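Local structure of Sys-1 protein (Caenorhabditis elegans, 3C2G) at residues A[3-7]-A[29-33]; A[182-186]-A[255-259]; A[551-557]-A[587-593]. The protein acts as a beta-catenin in Wnt asymmetry signalling, binding the TCF transcription factor POP-1 directly and activating or repressing target genes. One frame throughout, in Å; residues are numbered along the deposited sequence.

Interaction 1: residues A[3-7]-A[29-33]; sequences ITQAA and TIRTW
A7 and W33 form the middle of this contact between the first two helices of the chain: A7 CB is 3.5 Å from W33 CB and stands above the indole plane, displaced toward the rim of the ring. W33 CG is anti to its backbone N (chi1 173°), which carries the indole across to helix 3-13. There the pyrrole side of the ring lies against the T4 backbone, W33 CD1 being 3.8 Å from T4 CA. The T4 side chain slants past the nitrogen end of the indole, its methyl CG2 3.9 Å from W33 NE1. One turn before A7, I3 brings its two branches to different partners. I3 CD1 approaches W33 CD1 at 4.4 Å, while I3 CG2 meets T32 CG2 at 4.2 Å, the two side chains at roughly a right angle. At the other end the T29 methyl presses on the peptide between A6 and A7, with T29 CG2 3.6 Å from A7 N, and it also touches the A6 methyl. The segment axes come within 8.8 Å and run at 140° to each other, closer to antiparallel than perpendicular. Behind the contact, I54 of helix 47-62 touches both I30 and W33, and F39 meets the W33 ring edge-to-face. No hydrogen bond links the two segments. The hydroxyls of T29 and T32 bond instead to the carbonyls of H25 and K28 in their own helix, leaving the threonine methyls to do the touching, so cohesion here rests on van der Waals packing of methyl groups and one indole against each other and against the backbone of helix 3-13.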
loop_
_atom_site.group_PDB
_atom_site.type_symbol
_atom_site.label_atom_id
_atom_site.label_comp_id
_atom_site.label_asym_id
_atom_site.label_seq_id
_atom_site.Cartn_x
_atom_site.Cartn_y
_atom_site.Cartn_z
ATOM N N ILE A 3 33.893 -1.010 -44.320
ATOM C CA ILE A 3 32.768 -0.466 -43.554
ATOM C C ILE A 3 33.064 0.870 -42.874
ATOM O O ILE A 3 32.233 1.775 -42.901
ATOM C CB ILE A 3 32.223 -1.477 -42.506
ATOM C CG1 ILE A 3 33.312 -2.457 -42.039
ATOM C CG2 ILE A 3 31.055 -2.254 -43.091
ATOM C CD1 ILE A 3 34.245 -1.931 -40.956
ATOM N N THR A 4 34.248 0.981 -42.281
ATOM C CA THR A 4 34.656 2.181 -41.560
ATOM C C THR A 4 34.696 3.393 -42.494
ATOM O O THR A 4 34.167 4.464 -42.167
ATOM C CB THR A 4 36.026 1.972 -40.884
ATOM O OG1 THR A 4 36.013 0.738 -40.154
ATOM C CG2 THR A 4 36.349 3.124 -39.935
ATOM N N GLN A 5 35.305 3.203 -43.663
ATOM C CA GLN A 5 35.399 4.247 -44.685
ATOM C C GLN A 5 34.038 4.569 -45.321
ATOM O O GLN A 5 33.746 5.729 -45.619
ATOM C CB GLN A 5 36.425 3.855 -45.762
ATOM N N ALA A 6 33.221 3.535 -45.526
ATOM C CA ALA A 6 31.897 3.687 -46.133
ATOM C C ALA A 6 30.936 4.413 -45.193
ATOM O O ALA A 6 30.164 5.274 -45.625
ATOM C CB ALA A 6 31.330 2.329 -46.538
ATOM N N ALA A 7 31.003 4.062 -43.911
ATOM C CA ALA A 7 30.206 4.719 -42.884
ATOM C C ALA A 7 30.590 6.184 -42.765
ATOM O O ALA A 7 29.718 7.034 -42.567
ATOM C CB ALA A 7 30.362 4.024 -41.550
ATOM N N THR A 29 24.398 1.259 -44.040
ATOM C CA THR A 29 25.848 1.342 -43.935
ATOM C C THR A 29 26.280 1.749 -42.529
ATOM O O THR A 29 27.038 1.025 -41.877
ATOM C CB THR A 29 26.410 2.316 -45.004
ATOM O OG1 THR A 29 26.039 1.850 -46.310
ATOM C CG2 THR A 29 27.923 2.428 -44.917
ATOM N N ILE A 30 25.778 2.892 -42.063
ATOM C CA ILE A 30 26.058 3.369 -40.704
ATOM C C ILE A 30 25.653 2.345 -39.630
ATOM O O ILE A 30 26.385 2.130 -38.669
ATOM C CB ILE A 30 25.398 4.742 -40.433
ATOM C CG1 ILE A 30 26.026 5.816 -41.332
ATOM C CG2 ILE A 30 25.521 5.135 -38.946
ATOM C CD1 ILE A 30 25.216 7.105 -41.454
ATOM N N ARG A 31 24.503 1.700 -39.811
ATOM C CA ARG A 31 24.045 0.686 -38.861
ATOM C C ARG A 31 25.003 -0.494 -38.838
ATOM O O ARG A 31 25.414 -0.959 -37.774
ATOM C CB ARG A 31 22.627 0.227 -39.202
ATOM C CG ARG A 31 22.041 -0.764 -38.213
ATOM C CD ARG A 31 20.682 -1.273 -38.677
ATOM N NE ARG A 31 20.237 -2.387 -37.844
ATOM C CZ ARG A 31 20.278 -3.667 -38.199
ATOM N NH1 ARG A 31 20.731 -4.030 -39.397
ATOM N NH2 ARG A 31 19.854 -4.591 -37.347
ATOM N N THR A 32 25.367 -0.959 -40.027
ATOM C CA THR A 32 26.290 -2.076 -40.168
ATOM C C THR A 32 27.610 -1.783 -39.470
ATOM O O THR A 32 28.102 -2.605 -38.700
ATOM C CB THR A 32 26.523 -2.400 -41.645
ATOM O OG1 THR A 32 25.253 -2.594 -42.280
ATOM C CG2 THR A 32 27.365 -3.659 -41.799
ATOM N N TRP A 33 28.161 -0.598 -39.718
ATOM C CA TRP A 33 29.401 -0.176 -39.073
ATOM C C TRP A 33 29.317 -0.248 -37.551
ATOM O O TRP A 33 30.215 -0.788 -36.904
ATOM C CB TRP A 33 29.781 1.235 -39.530
ATOM C CG TRP A 33 30.950 1.845 -38.806
ATOM C CD1 TRP A 33 32.236 1.393 -38.789
ATOM C CD2 TRP A 33 30.933 3.034 -38.011
ATOM N NE1 TRP A 33 33.025 2.220 -38.022
ATOM C CE2 TRP A 33 32.251 3.237 -37.534
ATOM C CE3 TRP A 33 29.933 3.945 -37.645
ATOM C CZ2 TRP A 33 32.593 4.315 -36.715
ATOM C CZ3 TRP A 33 30.274 5.017 -36.831
ATOM C CH2 TRP A 33 31.594 5.193 -36.373
#

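Interaction 2: residues A[182-186]-A[255-259]; sequences HPGMI and HLIQV
The H255 imidazole is laid against the 182-186 turn with its edge toward the carbonyls of P183 and I186. At that edge, close to the ring plane, H255 NE2 donates to I186 O at 3.0 Å, with an N-H...O angle of 156°. The donor is tilted 31° from the carbonyl plane of I186. P183 O lies near the same ring plane, 3.3 Å from H255 CE1. Over one face of the imidazole is the V259 methyl CG2, one helical turn further along. A chi1 of 168° swings the H255 ring away from its own backbone N and out to the loop. The second imidazole works within the turn: G184 N donates in the ring plane to H182 ND1 at 2.8 Å, which fixes ND1 as an acceptor. P183 O also receives I186 N, at 3.2 Å, so the carbonyl that faces H255 CE1 helps to close the 3-10 turn as well. Beside these polar edges the packing is apolar. L256 CD2 meets P183 CB at 3.7 Å, and I186 CD1 reaches V259 CG1 more loosely at 4.4 Å. Helix 224-239 lies alongside, its S235 touching P183 and V259, its L238 touching H182 and its I239 touching L256. The outcome is a short 3-10 turn, between helices 167-174 and 189-198, held on the flank of helix 251-270 by a histidine-to-carbonyl bond, a link between an inter-helix loop and a more distant helix within the all-helical superhelix of an armadillo domain.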
loop_
_atom_site.group_PDB
_atom_site.type_symbol
_atom_site.label_atom_id
_atom_site.label_comp_id
_atom_site.label_asym_id
_atom_site.label_seq_id
_atom_site.Cartn_x
_atom_site.Cartn_y
_atom_site.Cartn_z
ATOM N N HIS A 182 -8.413 -4.278 -28.328
ATOM C CA HIS A 182 -8.113 -5.571 -27.742
ATOM C C HIS A 182 -6.897 -5.443 -26.818
ATOM O O HIS A 182 -5.877 -4.903 -27.215
ATOM C CB HIS A 182 -7.863 -6.606 -28.834
ATOM C CG HIS A 182 -7.735 -8.008 -28.327
ATOM N ND1 HIS A 182 -6.686 -8.421 -27.526
ATOM C CD2 HIS A 182 -8.510 -9.100 -28.523
ATOM C CE1 HIS A 182 -6.827 -9.703 -27.247
ATOM N NE2 HIS A 182 -7.925 -10.139 -27.839
ATOM N N PRO A 183 -7.014 -5.925 -25.567
ATOM C CA PRO A 183 -5.926 -5.792 -24.584
ATOM C C PRO A 183 -4.615 -6.471 -24.981
ATOM O O PRO A 183 -3.569 -6.170 -24.409
ATOM C CB PRO A 183 -6.507 -6.420 -23.313
ATOM C CG PRO A 183 -7.665 -7.220 -23.765
ATOM C CD PRO A 183 -8.199 -6.589 -25.002
ATOM N N GLY A 184 -4.670 -7.367 -25.959
ATOM C CA GLY A 184 -3.468 -8.002 -26.491
ATOM C C GLY A 184 -2.586 -7.016 -27.236
ATOM O O GLY A 184 -1.399 -7.263 -27.399
HETATM N N MSE A 185 -3.181 -5.899 -27.679
HETATM C CA MSE A 185 -2.463 -4.771 -28.311
HETATM C C MSE A 185 -1.605 -3.945 -27.345
HETATM O O MSE A 185 -0.837 -3.100 -27.792
HETATM C CB MSE A 185 -3.452 -3.794 -28.968
HETATM C CG MSE A 185 -4.330 -4.371 -30.062
HETATM SE SE MSE A 185 -3.324 -4.779 -31.687
HETATM C CE MSE A 185 -4.756 -5.697 -32.700
ATOM N N ILE A 186 -1.754 -4.161 -26.038
ATOM C CA ILE A 186 -1.138 -3.281 -25.047
ATOM C C ILE A 186 0.298 -3.703 -24.746
ATOM O O ILE A 186 0.537 -4.675 -24.024
ATOM C CB ILE A 186 -1.983 -3.182 -23.732
ATOM C CG1 ILE A 186 -3.424 -2.773 -24.039
ATOM C CG2 ILE A 186 -1.368 -2.195 -22.744
ATOM C CD1 ILE A 186 -4.362 -2.887 -22.862
ATOM N N HIS A 255 0.365 -12.818 -21.079
ATOM C CA HIS A 255 0.424 -11.405 -21.394
ATOM C C HIS A 255 -0.766 -10.679 -20.771
ATOM O O HIS A 255 -0.631 -9.568 -20.269
ATOM C CB HIS A 255 0.467 -11.193 -22.911
ATOM C CG HIS A 255 0.242 -9.773 -23.317
ATOM N ND1 HIS A 255 -0.971 -9.318 -23.794
ATOM C CD2 HIS A 255 1.058 -8.695 -23.271
ATOM C CE1 HIS A 255 -0.886 -8.021 -24.037
ATOM N NE2 HIS A 255 0.335 -7.620 -23.733
ATOM N N LEU A 256 -1.934 -11.310 -20.825
ATOM C CA LEU A 256 -3.142 -10.722 -20.266
ATOM C C LEU A 256 -3.100 -10.663 -18.741
ATOM O O LEU A 256 -3.533 -9.683 -18.162
ATOM C CB LEU A 256 -4.381 -11.444 -20.770
ATOM C CG LEU A 256 -4.757 -11.195 -22.241
ATOM C CD1 LEU A 256 -5.918 -12.073 -22.650
ATOM C CD2 LEU A 256 -5.074 -9.723 -22.557
ATOM N N ILE A 257 -2.544 -11.688 -18.101
ATOM C CA ILE A 257 -2.414 -11.694 -16.654
ATOM C C ILE A 257 -1.554 -10.519 -16.260
ATOM O O ILE A 257 -1.891 -9.748 -15.349
ATOM C CB ILE A 257 -1.804 -13.016 -16.136
ATOM C CG1 ILE A 257 -2.875 -14.120 -16.120
ATOM C CG2 ILE A 257 -1.185 -12.844 -14.728
ATOM C CD1 ILE A 257 -2.317 -15.525 -15.903
ATOM N N GLN A 258 -0.441 -10.380 -16.975
ATOM C CA GLN A 258 0.523 -9.304 -16.741
ATOM C C GLN A 258 -0.123 -7.936 -16.995
ATOM O O GLN A 258 0.127 -6.994 -16.254
ATOM C CB GLN A 258 1.780 -9.527 -17.592
ATOM C CG GLN A 258 3.115 -9.200 -16.894
ATOM C CD GLN A 258 3.379 -9.995 -15.593
ATOM O OE1 GLN A 258 3.083 -11.196 -15.489
ATOM N NE2 GLN A 258 3.955 -9.314 -14.600
ATOM N N VAL A 259 -0.968 -7.835 -18.015
ATOM C CA VAL A 259 -1.723 -6.614 -18.250
ATOM C C VAL A 259 -2.611 -6.249 -17.038
ATOM O O VAL A 259 -2.703 -5.083 -16.653
ATOM C CB VAL A 259 -2.590 -6.709 -19.522
ATOM C CG1 VAL A 259 -3.666 -5.609 -19.530
ATOM C CG2 VAL A 259 -1.728 -6.610 -20.764
#

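Interaction 3: residues A[551-557]-A[587-593]; sequences CPLNLLN and WTIDRPM
C551 and W587 make the tight end of this contact. C551 CB sits over the indole face, 3.6 Å from the centroid of the five-membered ring of W587, a CH-pi contact. Extended from the backbone (chi1 -171°), the C551 sulfur continues toward the benzo ring and comes to 3.3 Å from W587 CE3, an oblique sulfur-aromatic contact. P552 CD lies over the same face near the rim. The apolar row goes on through I589 CG2, which touches both C551 SG and L553 CD2. It ends at the selenomethionine M593, whose bent chain brings CE to 3.9 Å from L553 CD1 and places the selenium beside L556. L594 and L597 of helix 591-598 extend this layer.

The other side is polar and looser. N554 ND2 donates to T588 O at 3.2 Å in the plane of its amide, but the bond is bent, with an N-H...O angle of 144°. N554 OD1 is equally near T588 O, at 3.1 Å, but two acceptors make no bond, so the amide presents both its ends to one carbonyl. One water bridges the segments: it donates to N554 OD1 and N557 OD1 and accepts from D590 N at 3.0 Å. A weak bond from N557 ND2 to N554 OD1 ties the two amides together. D590 is the N-cap of helix 591-598, its OD1 accepting from M593 N at 3.3 Å from above the carboxylate plane. The chemistry thus divides: sulfur, indole and aliphatic groups supply dense apolar packing, whereas the polar margin relies on a bent amide bond and a water that satisfies the D590 N-H just where the extended chain turns into a helix.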
loop_
_atom_site.group_PDB
_atom_site.type_symbol
_atom_site.label_atom_id
_atom_site.label_comp_id
_atom_site.label_asym_id
_atom_site.label_seq_id
_atom_site.Cartn_x
_atom_site.Cartn_y
_atom_site.Cartn_z
ATOM N N CYS A 551 4.174 3.212 41.183
ATOM C CA CYS A 551 3.101 4.181 41.417
ATOM C C CYS A 551 2.509 4.816 40.154
ATOM O O CYS A 551 3.145 5.673 39.545
ATOM C CB CYS A 551 3.618 5.301 42.313
ATOM S SG CYS A 551 2.291 6.388 42.856
ATOM N N PRO A 552 1.284 4.413 39.768
ATOM C CA PRO A 552 0.642 4.986 38.577
ATOM C C PRO A 552 0.469 6.501 38.658
ATOM O O PRO A 552 0.518 7.171 37.632
ATOM C CB PRO A 552 -0.723 4.291 38.537
ATOM C CG PRO A 552 -0.522 3.028 39.307
ATOM C CD PRO A 552 0.432 3.391 40.403
ATOM N N LEU A 553 0.303 7.033 39.870
ATOM C CA LEU A 553 0.168 8.477 40.064
ATOM C C LEU A 553 1.266 9.272 39.361
ATOM O O LEU A 553 1.016 10.367 38.852
ATOM C CB LEU A 553 0.087 8.842 41.552
ATOM C CG LEU A 553 -0.301 10.291 41.906
ATOM C CD1 LEU A 553 -1.554 10.778 41.140
ATOM C CD2 LEU A 553 -0.497 10.479 43.408
ATOM N N ASN A 554 2.465 8.696 39.298
ATOM C CA ASN A 554 3.604 9.323 38.622
ATOM C C ASN A 554 3.418 9.497 37.100
ATOM O O ASN A 554 4.168 10.232 36.460
ATOM C CB ASN A 554 4.901 8.563 38.943
ATOM C CG ASN A 554 5.307 8.675 40.416
ATOM O OD1 ASN A 554 5.071 9.694 41.069
ATOM N ND2 ASN A 554 5.923 7.619 40.942
ATOM N N LEU A 555 2.416 8.822 36.535
ATOM C CA LEU A 555 2.010 9.031 35.140
ATOM C C LEU A 555 1.462 10.443 34.899
ATOM O O LEU A 555 1.370 10.895 33.762
ATOM C CB LEU A 555 0.931 8.022 34.756
ATOM C CG LEU A 555 1.185 6.729 33.982
ATOM C CD1 LEU A 555 2.637 6.260 33.976
ATOM C CD2 LEU A 555 0.272 5.656 34.559
ATOM N N LEU A 556 1.082 11.118 35.978
ATOM C CA LEU A 556 0.442 12.425 35.888
ATOM C C LEU A 556 1.427 13.555 36.080
ATOM O O LEU A 556 1.049 14.719 36.003
ATOM C CB LEU A 556 -0.666 12.562 36.927
ATOM C CG LEU A 556 -1.864 11.618 36.889
ATOM C CD1 LEU A 556 -2.891 12.094 37.905
ATOM C CD2 LEU A 556 -2.473 11.538 35.506
ATOM N N ASN A 557 2.687 13.211 36.331
ATOM C CA ASN A 557 3.742 14.206 36.553
ATOM C C ASN A 557 3.989 15.131 35.345
ATOM O O ASN A 557 4.502 16.241 35.502
ATOM C CB ASN A 557 5.044 13.530 37.017
ATOM C CG ASN A 557 4.908 12.848 38.397
ATOM O OD1 ASN A 557 3.942 13.079 39.138
ATOM N ND2 ASN A 557 5.887 12.008 38.738
ATOM N N TRP A 587 5.732 4.038 47.768
ATOM C CA TRP A 587 5.683 4.887 46.580
ATOM C C TRP A 587 6.306 6.242 46.851
ATOM O O TRP A 587 6.405 6.671 47.991
ATOM C CB TRP A 587 4.252 5.090 46.080
ATOM C CG TRP A 587 3.648 3.890 45.451
ATOM C CD1 TRP A 587 4.298 2.785 45.024
ATOM C CD2 TRP A 587 2.267 3.689 45.147
ATOM N NE1 TRP A 587 3.417 1.897 44.491
ATOM C CE2 TRP A 587 2.157 2.428 44.547
ATOM C CE3 TRP A 587 1.111 4.456 45.322
ATOM C CZ2 TRP A 587 0.931 1.899 44.123
ATOM C CZ3 TRP A 587 -0.119 3.933 44.893
ATOM C CH2 TRP A 587 -0.192 2.668 44.303
ATOM N N THR A 588 6.749 6.901 45.792
ATOM C CA THR A 588 7.228 8.257 45.909
ATOM C C THR A 588 6.379 9.125 44.983
ATOM O O THR A 588 6.430 8.972 43.759
ATOM C CB THR A 588 8.735 8.353 45.596
ATOM O OG1 THR A 588 9.466 7.648 46.607
ATOM C CG2 THR A 588 9.203 9.813 45.575
ATOM N N ILE A 589 5.587 10.005 45.592
ATOM C CA ILE A 589 4.655 10.864 44.859
ATOM C C ILE A 589 5.027 12.345 44.919
ATOM O O ILE A 589 5.843 12.765 45.744
ATOM C CB ILE A 589 3.184 10.686 45.349
ATOM C CG1 ILE A 589 3.007 11.220 46.777
ATOM C CG2 ILE A 589 2.750 9.229 45.233
ATOM C CD1 ILE A 589 1.554 11.372 47.208
ATOM N N ASP A 590 4.431 13.112 44.006
ATOM C CA ASP A 590 4.447 14.567 44.042
ATOM C C ASP A 590 3.199 14.982 44.806
ATOM O O ASP A 590 2.126 15.158 44.225
ATOM C CB ASP A 590 4.421 15.120 42.611
ATOM C CG ASP A 590 4.596 16.635 42.546
ATOM O OD1 ASP A 590 4.249 17.351 43.510
ATOM O OD2 ASP A 590 5.068 17.112 41.497
ATOM N N ARG A 591 3.347 15.116 46.117
ATOM C CA ARG A 591 2.222 15.387 47.001
ATOM C C ARG A 591 1.471 16.708 46.710
ATOM O O ARG A 591 0.240 16.709 46.687
ATOM C CB ARG A 591 2.666 15.306 48.465
ATOM C CG ARG A 591 1.522 15.055 49.422
ATOM C CD ARG A 591 1.893 15.363 50.864
ATOM N NE ARG A 591 0.688 15.468 51.683
ATOM C CZ ARG A 591 0.196 14.489 52.439
ATOM N NH1 ARG A 591 0.807 13.309 52.515
ATOM N NH2 ARG A 591 -0.913 14.696 53.133
ATOM N N PRO A 592 2.198 17.832 46.497
ATOM C CA PRO A 592 1.497 19.087 46.189
ATOM C C PRO A 592 0.666 19.014 44.914
ATOM O O PRO A 592 -0.388 19.647 44.827
ATOM C CB PRO A 592 2.637 20.102 46.014
ATOM C CG PRO A 592 3.779 19.521 46.751
ATOM C CD PRO A 592 3.658 18.039 46.552
HETATM N N MSE A 593 1.134 18.246 43.937
HETATM C CA MSE A 593 0.354 18.018 42.729
HETATM C C MSE A 593 -0.971 17.305 43.017
HETATM O O MSE A 593 -2.006 17.657 42.453
HETATM C CB MSE A 593 1.158 17.232 41.708
HETATM C CG MSE A 593 0.504 17.210 40.354
HETATM SE SE MSE A 593 0.466 15.415 39.619
HETATM C CE MSE A 593 -0.811 14.561 40.829
HETATM O O HOH W 1 2.966 11.720 41.727
#

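From the N terminus the three contacts follow in series, none nesting within or crossing another. Interaction 1 closes the shortest loop, 21 residues, pairing helix 3-13 with helix 20-37 at one end of the elongated chain. Interaction 2 spans 68 residues and brings the loop before helix 189-198 to helix 251-270. Interaction 3 closes a 29-residue excursion through helices 563-579 and 583-586, joining the loop before the first to the linker and first turn of helix 591-598 near the C terminus. The centres of interactions 1 and 3 lie about 89 Å apart on opposite sides of the chain's centre; interaction 2, on the side of interaction 1, lies nearest that centre.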